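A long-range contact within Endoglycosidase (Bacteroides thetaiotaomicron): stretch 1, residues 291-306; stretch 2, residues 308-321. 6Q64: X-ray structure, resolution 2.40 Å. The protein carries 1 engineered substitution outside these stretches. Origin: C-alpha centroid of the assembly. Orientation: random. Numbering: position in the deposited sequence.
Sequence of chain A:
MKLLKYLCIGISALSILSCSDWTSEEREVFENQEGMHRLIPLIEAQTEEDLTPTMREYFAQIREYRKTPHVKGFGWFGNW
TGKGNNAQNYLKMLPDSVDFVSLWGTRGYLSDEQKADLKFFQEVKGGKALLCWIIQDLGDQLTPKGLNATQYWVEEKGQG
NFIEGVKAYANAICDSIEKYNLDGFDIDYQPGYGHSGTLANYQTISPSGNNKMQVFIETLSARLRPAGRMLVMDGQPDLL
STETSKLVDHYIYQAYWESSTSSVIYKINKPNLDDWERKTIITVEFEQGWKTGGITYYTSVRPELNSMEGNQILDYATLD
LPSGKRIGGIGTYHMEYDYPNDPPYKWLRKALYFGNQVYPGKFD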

# COMPACT_ATOMS: atom_id res chain seq x y z
N LYS A 291 17.65 5.83 8.30
CA LYS A 291 18.41 6.61 9.30
C LYS A 291 18.01 8.08 9.17
O LYS A 291 17.96 8.75 10.19
N THR A 292 17.75 8.52 7.94
CA THR A 292 17.84 9.95 7.54
C THR A 292 16.48 10.48 7.08
O THR A 292 16.41 11.70 6.83
N GLY A 293 15.44 9.65 7.02
CA GLY A 293 14.12 10.03 6.48
C GLY A 293 14.20 10.30 4.98
O GLY A 293 13.96 11.45 4.56
N GLY A 294 14.64 9.29 4.25
CA GLY A 294 15.03 9.31 2.83
C GLY A 294 16.30 10.09 2.60
O GLY A 294 17.07 10.21 3.55
N ILE A 295 16.47 10.63 1.39
CA ILE A 295 17.75 11.15 0.86
C ILE A 295 18.18 12.38 1.67
O ILE A 295 17.32 13.03 2.30
N THR A 296 19.47 12.69 1.64
CA THR A 296 20.06 13.71 2.53
C THR A 296 20.17 15.05 1.81
O THR A 296 20.38 16.07 2.51
N TYR A 297 20.04 15.01 0.48
CA TYR A 297 20.23 16.13 -0.47
C TYR A 297 18.91 16.53 -1.14
O TYR A 297 18.91 16.92 -2.29
N TYR A 298 17.79 16.41 -0.43
CA TYR A 298 16.46 16.86 -0.92
C TYR A 298 16.33 18.36 -0.68
O TYR A 298 16.98 18.87 0.28
N THR A 299 15.56 19.00 -1.56
CA THR A 299 15.13 20.42 -1.47
C THR A 299 13.61 20.47 -1.49
O THR A 299 13.03 20.00 -2.48
N SER A 300 13.02 20.97 -0.40
CA SER A 300 11.56 21.15 -0.22
C SER A 300 11.19 22.55 -0.68
O SER A 300 12.01 23.45 -0.57
N VAL A 301 9.93 22.68 -1.06
CA VAL A 301 9.27 23.96 -1.45
C VAL A 301 8.91 24.73 -0.17
O VAL A 301 8.37 25.84 -0.22
N ARG A 302 9.15 24.09 0.97
CA ARG A 302 9.00 24.72 2.31
C ARG A 302 10.40 24.99 2.82
O ARG A 302 11.13 24.08 3.17
N PRO A 303 10.86 26.25 2.81
CA PRO A 303 12.26 26.52 3.14
C PRO A 303 12.56 25.98 4.55
O PRO A 303 13.54 25.32 4.69
N GLU A 304 11.66 26.17 5.51
CA GLU A 304 11.89 25.78 6.93
C GLU A 304 12.17 24.28 7.06
O GLU A 304 12.94 23.90 7.93
N LEU A 305 11.63 23.44 6.18
CA LEU A 305 11.93 21.98 6.16
C LEU A 305 13.40 21.71 5.77
O LEU A 305 13.83 20.59 6.02
N ASN A 306 14.13 22.63 5.14
CA ASN A 306 15.47 22.32 4.57
C ASN A 306 16.60 22.52 5.61
O ASN A 306 17.73 22.11 5.34
N MSE A 308 16.38 20.99 8.40
CA MSE A 308 15.99 19.85 9.22
C MSE A 308 16.29 18.54 8.47
O MSE A 308 16.00 18.41 7.30
N GLU A 309 16.79 17.53 9.17
CA GLU A 309 17.04 16.24 8.55
C GLU A 309 15.68 15.58 8.25
O GLU A 309 14.72 15.84 9.01
N GLY A 310 15.59 14.75 7.21
CA GLY A 310 14.35 14.01 6.86
C GLY A 310 13.35 14.82 6.01
O GLY A 310 12.11 14.50 6.02
N ASN A 311 13.85 15.83 5.27
CA ASN A 311 12.99 16.83 4.59
C ASN A 311 12.26 16.17 3.40
O ASN A 311 11.15 16.60 3.15
N GLN A 312 12.77 15.10 2.78
CA GLN A 312 12.05 14.27 1.77
C GLN A 312 10.73 13.82 2.39
O GLN A 312 9.69 14.30 1.95
N ILE A 313 10.74 12.97 3.40
CA ILE A 313 9.46 12.38 3.93
C ILE A 313 8.55 13.48 4.50
O ILE A 313 7.32 13.30 4.56
N LEU A 314 9.08 14.61 4.92
CA LEU A 314 8.21 15.59 5.61
C LEU A 314 7.56 16.45 4.53
O LEU A 314 6.39 16.85 4.74
N ASP A 315 8.31 16.73 3.46
CA ASP A 315 7.78 17.44 2.28
C ASP A 315 6.61 16.62 1.75
O ASP A 315 5.52 17.20 1.53
N TYR A 316 6.83 15.32 1.59
CA TYR A 316 5.81 14.41 1.02
C TYR A 316 4.53 14.54 1.86
O TYR A 316 3.43 14.79 1.38
N ALA A 317 4.66 14.39 3.16
CA ALA A 317 3.48 14.31 4.05
C ALA A 317 2.70 15.62 3.97
O ALA A 317 1.51 15.55 4.27
N THR A 318 3.35 16.74 3.68
CA THR A 318 2.72 18.08 3.77
C THR A 318 2.48 18.66 2.36
O THR A 318 2.25 19.89 2.29
N LEU A 319 2.53 17.81 1.32
CA LEU A 319 2.59 18.21 -0.11
C LEU A 319 1.23 18.76 -0.53
O LEU A 319 0.29 17.94 -0.64
N ASP A 320 1.14 20.09 -0.67
CA ASP A 320 -0.01 20.83 -1.23
C ASP A 320 0.18 20.79 -2.74
O ASP A 320 1.19 21.29 -3.18
N LEU A 321 -0.68 20.11 -3.47
CA LEU A 321 -0.64 20.05 -4.97
C LEU A 321 -1.13 21.34 -5.61
O LEU A 321 -1.65 22.22 -4.95

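Stretch 1, mostly loop and turn, lies against the helix 311-317 of stretch 2, and many of the contacts across the stretches are polar side-chain hydrogen bonds. The contact opens at a close approach of two glycines. Thr 292, chi1 p, turns its OG1 back onto its own stretch, donating to Gly 294 O at 2.7 Å. Next to it, Gly 293 CA lies 4.0 Å from the CA of Gly 310, which holds the N-cap position of the helix; a CB on Gly 293 would fall 2.9 Å from Gly 310 CA, a clash. Both glycines also have positive phi. Gly 310 CA makes CA-H...O contacts with Thr 292 O at 3.1 Å and Gly 293 O at 3.5 Å.

Ile 295 sits sideways with chi1 p, its CG1 3.5 Å from Gln 312 NE2, while its backbone N makes a weak hydrogen bond to Gln 312 OE1 at 3.3 Å.

Tyr 298 is the first large side chain to point toward the helix. With chi1 t and chi2 83°, it lays one ring face over Gln 312 CA, 3.8 Å from the ring centroid, and carries its hydroxyl to Asp 315, where Tyr 298 OH donates to Asp 315 OD2 at 2.5 Å. Tyr 316 meets this ring obliquely, its CE1 3.7 Å from Tyr 298 CZ. The backbone is used as well: Asn 311, chi1 p and pointing toward stretch 1, donates from ND2 to Tyr 298 O at 3.0 Å.

Ser 300, chi1 t, also points in and donates from OG to Asp 315 OD1 at 2.6 Å, so the two carboxylate oxygens of Asp 315, itself chi1 t, serve two hydroxyls. Ser 300 OG also accepts from Arg 302 N at 3.0 Å, which ties the loop's shape to the contact.

Arg 302, with chi1 to chi3 m, t, t, reaches the residues that follow the helix. Its NH2 donates to Thr 318 O at 2.6 Å and forms a salt bridge with Asp 320 OD2 at 3.1 Å, both near the guanidinium plane; its NE donates to Thr 318 OG1 at 3.3 Å.

Leu 305 adds an apolar contact: from a sideways start, with chi1 at -101° between wells, its end comes nearer, placing CD2 4.1 Å from Leu 314 CB. Asn 306, chi1 m, closes the contact. Its OD1 accepts from Asn 311 ND2 at 2.9 Å and from Ser 300 N at 2.8 Å, so one amide oxygen braces the loop and holds it to the helix.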

# COMPACT_ATOMS: atom_id res chain seq x y z
CB LYS A 291 19.92 6.47 9.14
CG LYS A 291 20.68 6.36 10.46
CD LYS A 291 22.13 5.84 10.34
CE LYS A 291 22.34 4.71 9.35
NZ LYS A 291 23.34 3.72 9.81
CB THR A 292 18.90 10.13 6.45
OG1 THR A 292 18.73 9.14 5.43
CG2 THR A 292 20.31 10.02 6.99
CB ILE A 295 17.62 11.46 -0.64
CG1 ILE A 295 16.55 12.52 -0.93
CG2 ILE A 295 17.35 10.19 -1.43
CD1 ILE A 295 16.93 13.48 -2.04
CB THR A 296 21.42 13.19 2.99
OG1 THR A 296 22.16 13.06 1.78
CG2 THR A 296 21.32 11.86 3.70
CB TYR A 297 21.22 15.72 -1.56
CG TYR A 297 20.83 14.50 -2.36
CD1 TYR A 297 21.03 13.23 -1.86
CD2 TYR A 297 20.29 14.62 -3.63
CE1 TYR A 297 20.69 12.10 -2.59
CE2 TYR A 297 19.95 13.50 -4.37
CZ TYR A 297 20.14 12.23 -3.85
OH TYR A 297 19.81 11.11 -4.57
CB TYR A 298 15.32 16.15 -0.20
CG TYR A 298 13.94 16.31 -0.79
CD1 TYR A 298 13.51 15.51 -1.83
CD2 TYR A 298 13.03 17.22 -0.26
CE1 TYR A 298 12.23 15.62 -2.36
CE2 TYR A 298 11.75 17.34 -0.77
CZ TYR A 298 11.35 16.54 -1.83
OH TYR A 298 10.08 16.60 -2.33
CB THR A 299 15.70 21.28 -2.59
OG1 THR A 299 17.00 20.75 -2.85
CG2 THR A 299 15.67 22.75 -2.21
CB SER A 300 11.11 20.95 1.22
OG SER A 300 9.71 21.16 1.36
CB VAL A 301 8.06 23.60 -2.34
CG1 VAL A 301 6.83 23.26 -1.51
CG2 VAL A 301 7.78 24.66 -3.38
CB ARG A 302 8.19 23.79 3.21
CG ARG A 302 6.91 23.29 2.57
CD ARG A 302 5.94 22.94 3.66
NE ARG A 302 4.67 22.39 3.24
CZ ARG A 302 3.50 23.04 3.29
NH1 ARG A 302 3.42 24.29 3.70
NH2 ARG A 302 2.39 22.41 2.96
CB PRO A 303 12.37 28.05 3.01
CG PRO A 303 10.93 28.56 3.10
CD PRO A 303 10.08 27.46 2.50
CB GLU A 304 10.75 26.28 7.82
CG GLU A 304 9.47 25.52 7.69
CD GLU A 304 8.55 26.00 6.58
OE1 GLU A 304 7.40 25.55 6.60
OE2 GLU A 304 8.98 26.80 5.67
CB LEU A 305 11.00 21.28 5.17
CG LEU A 305 9.82 20.54 5.78
CD1 LEU A 305 9.06 21.41 6.78
CD2 LEU A 305 8.89 20.05 4.68
CB ASN A 306 15.74 23.10 3.27
CG ASN A 306 14.73 22.83 2.19
OD1 ASN A 306 14.30 21.69 1.97
ND2 ASN A 306 14.34 23.89 1.50
CB MSE A 308 14.47 19.84 9.42
CG MSE A 308 13.90 20.42 10.73
SE MSE A 308 11.92 20.31 10.36
CE MSE A 308 11.29 21.87 11.43
CB GLU A 309 17.96 15.47 9.51
CG GLU A 309 17.93 13.95 9.37
CD GLU A 309 18.97 13.24 10.23
OE1 GLU A 309 18.80 13.17 11.47
OE2 GLU A 309 19.97 12.79 9.65
CB ASN A 311 13.74 18.13 4.31
CG ASN A 311 14.82 17.98 3.29
OD1 ASN A 311 15.26 16.86 3.03
ND2 ASN A 311 15.23 19.08 2.67
CB GLN A 312 12.86 13.09 1.24
CG GLN A 312 12.18 12.27 0.15
CD GLN A 312 13.08 11.32 -0.64
OE1 GLN A 312 13.57 10.28 -0.18
NE2 GLN A 312 13.27 11.66 -1.89
CB ILE A 313 9.71 11.27 4.96
CG1 ILE A 313 8.42 10.49 5.23
CG2 ILE A 313 10.33 11.84 6.22
CD1 ILE A 313 8.62 9.09 5.77
CB LEU A 314 9.01 16.44 6.60
CG LEU A 314 9.70 15.66 7.72
CD1 LEU A 314 10.52 16.59 8.58
CD2 LEU A 314 8.70 14.90 8.55
CB ASP A 315 8.83 17.64 1.20
CG ASP A 315 8.37 18.57 0.09
OD1 ASP A 315 7.82 19.67 0.42
OD2 ASP A 315 8.52 18.16 -1.09
CB TYR A 316 6.34 12.99 0.92
CG TYR A 316 7.38 12.76 -0.14
CD1 TYR A 316 8.13 13.80 -0.69
CD2 TYR A 316 7.64 11.49 -0.61
CE1 TYR A 316 9.10 13.58 -1.67
CE2 TYR A 316 8.63 11.24 -1.56
CZ TYR A 316 9.38 12.29 -2.08
OH TYR A 316 10.34 12.04 -3.01
CB ALA A 317 3.91 14.01 5.47
CB THR A 318 3.59 19.07 4.55
OG1 THR A 318 4.81 19.16 3.84
CG2 THR A 318 3.86 18.64 5.98
CB LEU A 319 2.91 16.99 -0.96
CG LEU A 319 3.18 17.29 -2.42
CD1 LEU A 319 4.46 18.06 -2.59
CD2 LEU A 319 3.30 16.01 -3.22
CB ASP A 320 -0.05 22.25 -0.66
CG ASP A 320 -0.47 22.24 0.80
OD1 ASP A 320 -1.13 21.22 1.20
OD2 ASP A 320 -0.22 23.28 1.51
CB LEU A 321 -1.45 18.83 -5.37
CG LEU A 321 -0.70 17.59 -4.94
CD1 LEU A 321 -1.56 16.60 -4.19
CD2 LEU A 321 -0.03 16.97 -6.14